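Local coordinates for protein probable thiamine pyrophosphokinase (Staphylococcus saprophyticus, PDB 3L8M) that probably transfers pyrophosphate from ATP to thiamine, making thiamine diphosphate, at residues 33-37 and 38-42; 57-61 and 62-66. One frame throughout, in Å; residues are numbered along the deposited sequence.

The two contacts are a worked example of how successive helices in an alpha/beta domain are ended and then packed together. Each is local and closes only a short turn. Contact 1 ends helix 30-37 and leads through residues 38-42 to strand 44-46; contact 2 ends helix 54-63 and leads into residues that bond back to that strand. They lie in series along the chain, neither nested nor crossed, with centres about 13 Å apart. Ile-64 joins them: its CG2 packs on Pro-42 CB at 3.8 Å and its CD1 on Leu-36 CD2 at 3.9 Å. Leu-36 also meets Ile-60, so both helix ends share one apolar seam.

Contact 1. Residues 33-37 and 38-42; sequences LILLE and SGITP
Leu-35 and Ser-38 carry much of this helix ending, one through a carbonyl and an apolar side chain, the other through its backbone N and hydroxyl. The hydroxyl folds back to donate to Ile-34 O, with OG 3.0 Å away. Ser-38 N reaches the same oxygen at 3.2 Å from the opposite face of the carbonyl plane, so two donors grip one acceptor. With OG beside its own backbone N (chi1 -58°), the serine can bring both donors to that single oxygen. The next two carbonyls complete a Schellman motif: Ile-40 N donates to Leu-35 O at 2.9 Å, and Gly-39 N to Leu-36 O at 2.6 Å. Both donors stand above the carbonyl planes. Gly-39 is the C-prime residue, and its positive phi of 74° turns the chain away from the helix.

The turn then brings apolar groups back against the last helical residues. Leu-35 CD1 lies 3.8 Å from Pro-42 CG, the two side chains sliding past each other in opposite directions, while its other branch, CD2, meets Ile-40 CG2. Leu-36 crosses the proline ring at about a right angle, with CD2 3.5 Å from Pro-42 CD.

Leu-36 packs on Leu-36 of the second subunit, so this helix end also lies at a subunit interface. Within the chain, Leu-35 reaches Leu-6 of strand 2-6, and Leu-17 of helix 16-19 touches Ile-34, Leu-35 and Ser-38.

Contact 2. Residues 57-61 and 62-66; sequences RNFIQ and QQIEI
The Phe-59 ring meets Gln-63 at its edge, where the amide oxygen OE1 sits near the ring plane, 3.0 Å from CE1 and almost as close to CD1. The oxygen thus faces the ring's C-H edge, a contact with a probable electrostatic component, and the amide is turned 75° from the ring. On the CE2 side, Ile-64 CD1 approaches to 3.9 Å. Phe-59 also packs against Glu-37 of the second subunit.

Two further flat pairs line the turn. The amides of Asn-58 and Gln-62 are turned 58° against each other, and Asn-58 OD1 stays 3.6 Å from Gln-62 NE2, too long to count as a hydrogen bond. Gln-61 sets its amide nearly perpendicular to the Glu-65 carboxylate, but it touches the aliphatic part of that side chain, NE2 lying 3.2 Å from Glu-65 CG. A bend at chi2 swings the Gln-61 amide towards this methylene, and its OE1 is held by a hydrogen bond to Asn-67 ND2.

In the backbone, carbonyls near the end of the helix are taken up by the residues that follow. Gln-63 N donates to Phe-59 O at 3.2 Å. Ile-60 O accepts twice: from Ile-64 N, which stands above the carbonyl plane at 3.1 Å, and from Glu-65 N at 2.6 Å, along a nearly straight path of 172° at the hydrogen. Ile-60 CG2 rests against Ile-64 CB.

The bond from Glu-65 N back to Ile-60 O, five residues earlier, closes a pi-turn, and Ile-64 N shares the acceptor. Here the turn delivers Ile-64 and Ile-66 to backbone hydrogen bonds with Ala-45, and so attaches helix 54-63 to strand 44-46, the outermost strand, within this chain, of the parallel part of the large sheet in the catalytic domain.

Contact 1. Residues 33-37 and 38-42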
ATOM      1  N   LEU A  33       5.640  14.492 -17.154  1.00 29.09           N
ATOM      2  CA  LEU A  33       6.900  15.005 -16.626  1.00 28.04           C
ATOM      3  C   LEU A  33       6.759  15.700 -15.264  1.00 31.26           C
ATOM      4  O   LEU A  33       7.670  15.620 -14.440  1.00 25.97           O
ATOM      5  CB  LEU A  33       7.546  15.966 -17.633  1.00 45.74           C
ATOM      6  CG  LEU A  33       8.025  15.368 -18.968  1.00 50.61           C
ATOM      7  CD1 LEU A  33       8.960  14.196 -18.684  1.00 45.77           C
ATOM      8  CD2 LEU A  33       6.835  14.908 -19.807  1.00 56.31           C
ATOM      9  N   ILE A  34       5.635  16.381 -15.021  1.00 25.79           N
ATOM     10  CA  ILE A  34       5.446  17.052 -13.732  1.00 21.92           C
ATOM     11  C   ILE A  34       5.359  15.989 -12.624  1.00 27.28           C
ATOM     12  O   ILE A  34       5.893  16.180 -11.528  1.00 22.55           O
ATOM     13  CB  ILE A  34       4.140  17.916 -13.665  1.00 25.79           C
ATOM     14  CG1 ILE A  34       4.083  18.950 -14.798  1.00 26.37           C
ATOM     15  CG2 ILE A  34       4.070  18.623 -12.319  1.00 25.60           C
ATOM     16  CD1 ILE A  34       5.329  19.797 -14.959  1.00 42.88           C
ATOM     17  N   LEU A  35       4.682  14.874 -12.903  1.00 22.85           N
ATOM     18  CA  LEU A  35       4.559  13.807 -11.901  1.00 25.12           C
ATOM     19  C   LEU A  35       5.930  13.272 -11.505  1.00 23.65           C
ATOM     20  O   LEU A  35       6.290  13.261 -10.325  1.00 27.26           O
ATOM     21  CB  LEU A  35       3.687  12.656 -12.425  1.00 11.41           C
ATOM     22  CG  LEU A  35       2.195  12.992 -12.461  1.00 18.87           C
ATOM     23  CD1 LEU A  35       1.395  11.883 -13.099  1.00 16.21           C
ATOM     24  CD2 LEU A  35       1.725  13.225 -11.044  1.00  5.99           C
ATOM     25  N   LEU A  36       6.685  12.841 -12.511  1.00 20.61           N
ATOM     26  CA  LEU A  36       8.020  12.297 -12.332  1.00 26.33           C
ATOM     27  C   LEU A  36       8.947  13.270 -11.608  1.00 28.11           C
ATOM     28  O   LEU A  36       9.676  12.877 -10.686  1.00 24.98           O
ATOM     29  CB  LEU A  36       8.600  11.932 -13.699  1.00 30.60           C
ATOM     30  CG  LEU A  36       7.849  10.812 -14.434  1.00 33.17           C
ATOM     31  CD1 LEU A  36       8.310  10.738 -15.885  1.00 29.04           C
ATOM     32  CD2 LEU A  36       8.087   9.482 -13.718  1.00 24.59           C
ATOM     33  N   GLU A  37       8.918  14.536 -12.023  1.00 24.90           N
ATOM     34  CA  GLU A  37       9.762  15.575 -11.416  1.00 30.71           C
ATOM     35  C   GLU A  37       9.517  15.703  -9.921  1.00 27.43           C
ATOM     36  O   GLU A  37      10.421  16.049  -9.158  1.00 30.79           O
ATOM     37  CB  GLU A  37       9.517  16.920 -12.101  1.00 46.80           C
ATOM     38  CG  GLU A  37      10.443  17.170 -13.275  1.00 47.42           C
ATOM     39  CD  GLU A  37       9.860  18.117 -14.300  1.00 53.35           C
ATOM     40  OE1 GLU A  37       9.360  19.201 -13.924  1.00 50.28           O
ATOM     41  OE2 GLU A  37       9.910  17.771 -15.497  1.00 66.98           O
ATOM     42  N   SER A  38       8.283  15.426  -9.519  1.00 21.20           N
ATOM     43  CA  SER A  38       7.869  15.466  -8.122  1.00 30.87           C
ATOM     44  C   SER A  38       8.182  14.119  -7.471  1.00 27.22           C
ATOM     45  O   SER A  38       7.810  13.872  -6.327  1.00 28.34           O
ATOM     46  CB  SER A  38       6.367  15.732  -8.025  1.00 23.65           C
ATOM     47  OG  SER A  38       6.036  16.952  -8.666  1.00 38.41           O
ATOM     48  N   GLY A  39       8.848  13.245  -8.216  1.00 24.31           N
ATOM     49  CA  GLY A  39       9.210  11.940  -7.685  1.00 24.84           C
ATOM     50  C   GLY A  39       8.044  10.985  -7.570  1.00 25.74           C
ATOM     51  O   GLY A  39       8.039  10.106  -6.714  1.00 32.60           O
ATOM     52  N   ILE A  40       7.047  11.180  -8.426  1.00 23.00           N
ATOM     53  CA  ILE A  40       5.872  10.339  -8.438  1.00 22.47           C
ATOM     54  C   ILE A  40       5.884   9.470  -9.696  1.00 24.68           C
ATOM     55  O   ILE A  40       6.078   9.975 -10.805  1.00 25.92           O
ATOM     56  CB  ILE A  40       4.587  11.202  -8.404  1.00 21.87           C
ATOM     57  CG1 ILE A  40       4.439  11.854  -7.023  1.00 21.68           C
ATOM     58  CG2 ILE A  40       3.351  10.337  -8.712  1.00 22.04           C
ATOM     59  CD1 ILE A  40       3.161  12.694  -6.872  1.00 25.45           C
ATOM     60  N   THR A  41       5.695   8.159  -9.523  1.00 21.60           N
ATOM     61  CA  THR A  41       5.674   7.241 -10.658  1.00 18.27           C
ATOM     62  C   THR A  41       4.245   7.036 -11.152  1.00 20.31           C
ATOM     63  O   THR A  41       3.406   6.476 -10.454  1.00 19.54           O
ATOM     64  CB  THR A  41       6.258   5.856 -10.294  1.00 28.33           C
ATOM     65  OG1 THR A  41       7.616   6.006  -9.859  1.00 29.01           O
ATOM     66  CG2 THR A  41       6.212   4.920 -11.512  1.00 13.25           C
ATOM     67  N   PRO A  42       3.950   7.496 -12.369  1.00 19.12           N
ATOM     68  CA  PRO A  42       2.612   7.350 -12.942  1.00 22.07           C
ATOM     69  C   PRO A  42       2.296   5.878 -13.234  1.00 23.12           C
ATOM     70  O   PRO A  42       3.162   5.144 -13.685  1.00 18.20           O
ATOM     71  CB  PRO A  42       2.699   8.165 -14.236  1.00 16.07           C
ATOM     72  CG  PRO A  42       3.833   9.123 -13.982  1.00 17.71           C
ATOM     73  CD  PRO A  42       4.824   8.276 -13.261  1.00 17.72           C
TER

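Contact 2. Residues 57-61 and 62-66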
ATOM      1  N   ARG A  57      13.791   8.049 -22.075  1.00 51.56           N
ATOM      2  CA  ARG A  57      12.728   7.630 -22.970  1.00 48.39           C
ATOM      3  C   ARG A  57      12.526   6.121 -22.904  1.00 51.54           C
ATOM      4  O   ARG A  57      11.393   5.634 -22.941  1.00 45.40           O
ATOM      5  CB  ARG A  57      13.053   8.066 -24.394  1.00 59.45           C
ATOM      6  CG  ARG A  57      11.932   7.820 -25.388  1.00 70.16           C
ATOM      7  CD  ARG A  57      12.238   8.493 -26.713  1.00 73.58           C
ATOM      8  NE  ARG A  57      12.391   9.938 -26.561  1.00 81.33           N
ATOM      9  CZ  ARG A  57      11.411  10.762 -26.201  1.00 87.20           C
ATOM     10  NH1 ARG A  57      10.196  10.290 -25.953  1.00 87.17           N
ATOM     11  NH2 ARG A  57      11.645  12.064 -26.094  1.00 84.81           N
ATOM     12  N   ASN A  58      13.622   5.377 -22.798  1.00 54.00           N
ATOM     13  CA  ASN A  58      13.541   3.921 -22.708  1.00 53.13           C
ATOM     14  C   ASN A  58      12.741   3.549 -21.465  1.00 50.08           C
ATOM     15  O   ASN A  58      11.867   2.672 -21.507  1.00 34.23           O
ATOM     16  CB  ASN A  58      14.941   3.307 -22.600  1.00 66.61           C
ATOM     17  CG  ASN A  58      14.911   1.863 -22.116  1.00 69.49           C
ATOM     18  OD1 ASN A  58      14.409   0.975 -22.806  1.00 73.02           O
ATOM     19  ND2 ASN A  58      15.444   1.628 -20.920  1.00 74.72           N
ATOM     20  N   PHE A  59      13.069   4.229 -20.368  1.00 43.35           N
ATOM     21  CA  PHE A  59      12.432   4.025 -19.074  1.00 38.71           C
ATOM     22  C   PHE A  59      10.937   4.349 -19.150  1.00 38.12           C
ATOM     23  O   PHE A  59      10.098   3.481 -18.918  1.00 44.85           O
ATOM     24  CB  PHE A  59      13.136   4.898 -18.023  1.00 36.91           C
ATOM     25  CG  PHE A  59      12.412   4.978 -16.713  1.00 43.68           C
ATOM     26  CD1 PHE A  59      12.138   3.827 -15.983  1.00 45.24           C
ATOM     27  CD2 PHE A  59      11.972   6.204 -16.227  1.00 37.45           C
ATOM     28  CE1 PHE A  59      11.431   3.898 -14.784  1.00 46.58           C
ATOM     29  CE2 PHE A  59      11.268   6.286 -15.033  1.00 40.13           C
ATOM     30  CZ  PHE A  59      10.993   5.134 -14.311  1.00 47.60           C
ATOM     31  N   ILE A  60      10.624   5.595 -19.490  1.00 31.88           N
ATOM     32  CA  ILE A  60       9.245   6.063 -19.619  1.00 42.02           C
ATOM     33  C   ILE A  60       8.433   5.255 -20.636  1.00 45.85           C
ATOM     34  O   ILE A  60       7.285   4.897 -20.382  1.00 42.33           O
ATOM     35  CB  ILE A  60       9.204   7.547 -20.057  1.00 37.69           C
ATOM     36  CG1 ILE A  60       9.928   8.419 -19.029  1.00 40.44           C
ATOM     37  CG2 ILE A  60       7.764   8.012 -20.217  1.00 43.75           C
ATOM     38  CD1 ILE A  60       9.978   9.897 -19.402  1.00 48.49           C
ATOM     39  N   GLN A  61       9.033   4.976 -21.789  1.00 51.91           N
ATOM     40  CA  GLN A  61       8.359   4.236 -22.853  1.00 54.70           C
ATOM     41  C   GLN A  61       8.494   2.720 -22.736  1.00 54.93           C
ATOM     42  O   GLN A  61       8.730   2.034 -23.726  1.00 73.50           O
ATOM     43  CB  GLN A  61       8.882   4.711 -24.217  1.00 56.53           C
ATOM     44  CG  GLN A  61       8.292   4.010 -25.449  1.00 62.97           C
ATOM     45  CD  GLN A  61       6.796   4.232 -25.627  1.00 65.14           C
ATOM     46  OE1 GLN A  61       5.981   3.354 -25.332  1.00 51.36           O
ATOM     47  NE2 GLN A  61       6.430   5.414 -26.117  1.00 73.64           N
ATOM     48  N   GLN A  62       8.353   2.194 -21.528  1.00 51.79           N
ATOM     49  CA  GLN A  62       8.432   0.753 -21.316  1.00 47.98           C
ATOM     50  C   GLN A  62       7.772   0.375 -19.998  1.00 45.71           C
ATOM     51  O   GLN A  62       7.360  -0.769 -19.806  1.00 29.90           O
ATOM     52  CB  GLN A  62       9.880   0.271 -21.302  1.00 54.67           C
ATOM     53  CG  GLN A  62      10.637   0.624 -20.030  1.00 66.39           C
ATOM     54  CD  GLN A  62      11.948  -0.133 -19.895  1.00 71.44           C
ATOM     55  OE1 GLN A  62      12.727   0.114 -18.970  1.00 71.57           O
ATOM     56  NE2 GLN A  62      12.196  -1.067 -20.815  1.00 66.98           N
ATOM     57  N   GLN A  63       7.678   1.339 -19.085  1.00 44.95           N
ATOM     58  CA  GLN A  63       7.061   1.087 -17.790  1.00 49.95           C
ATOM     59  C   GLN A  63       5.979   2.097 -17.452  1.00 48.18           C
ATOM     60  O   GLN A  63       5.215   1.891 -16.510  1.00 50.40           O
ATOM     61  CB  GLN A  63       8.122   1.097 -16.692  1.00 59.36           C
ATOM     62  CG  GLN A  63       9.188   0.028 -16.863  1.00 75.28           C
ATOM     63  CD  GLN A  63      10.186   0.013 -15.724  1.00 81.71           C
ATOM     64  OE1 GLN A  63      10.850   1.015 -15.450  1.00 79.30           O
ATOM     65  NE2 GLN A  63      10.298  -1.130 -15.051  1.00 84.90           N
ATOM     66  N   ILE A  64       5.901   3.175 -18.230  1.00 40.05           N
ATOM     67  CA  ILE A  64       4.922   4.230 -17.976  1.00 35.65           C
ATOM     68  C   ILE A  64       4.051   4.575 -19.184  1.00 29.12           C
ATOM     69  O   ILE A  64       2.820   4.615 -19.095  1.00 21.23           O
ATOM     70  CB  ILE A  64       5.633   5.524 -17.526  1.00 33.39           C
ATOM     71  CG1 ILE A  64       6.555   5.230 -16.340  1.00 34.56           C
ATOM     72  CG2 ILE A  64       4.612   6.574 -17.159  1.00 41.00           C
ATOM     73  CD1 ILE A  64       7.529   6.369 -16.035  1.00 32.46           C
ATOM     74  N   GLU A  65       4.692   4.830 -20.316  1.00 32.01           N
ATOM     75  CA  GLU A  65       3.974   5.198 -21.531  1.00 30.29           C
ATOM     76  C   GLU A  65       3.175   4.059 -22.179  1.00 31.30           C
ATOM     77  O   GLU A  65       3.727   3.020 -22.519  1.00 18.89           O
ATOM     78  CB  GLU A  65       4.969   5.776 -22.547  1.00 25.85           C
ATOM     79  CG  GLU A  65       4.353   6.265 -23.863  1.00 45.36           C
ATOM     80  CD  GLU A  65       3.491   7.507 -23.701  1.00 58.56           C
ATOM     81  OE1 GLU A  65       2.900   7.958 -24.706  1.00 62.10           O
ATOM     82  OE2 GLU A  65       3.406   8.037 -22.573  1.00 64.76           O
ATOM     83  N   ILE A  66       1.866   4.237 -22.317  1.00 31.07           N
ATOM     84  CA  ILE A  66       1.070   3.228 -23.000  1.00 34.43           C
ATOM     85  C   ILE A  66       0.677   3.873 -24.332  1.00 35.00           C
ATOM     86  O   ILE A  66       0.785   5.100 -24.486  1.00 32.58           O
ATOM     87  CB  ILE A  66      -0.183   2.764 -22.176  1.00 38.19           C
ATOM     88  CG1 ILE A  66      -1.271   3.841 -22.136  1.00 30.10           C
ATOM     89  CG2 ILE A  66       0.257   2.349 -20.784  1.00 35.55           C
ATOM     90  CD1 ILE A  66      -0.889   5.072 -21.431  1.00 41.06           C
TER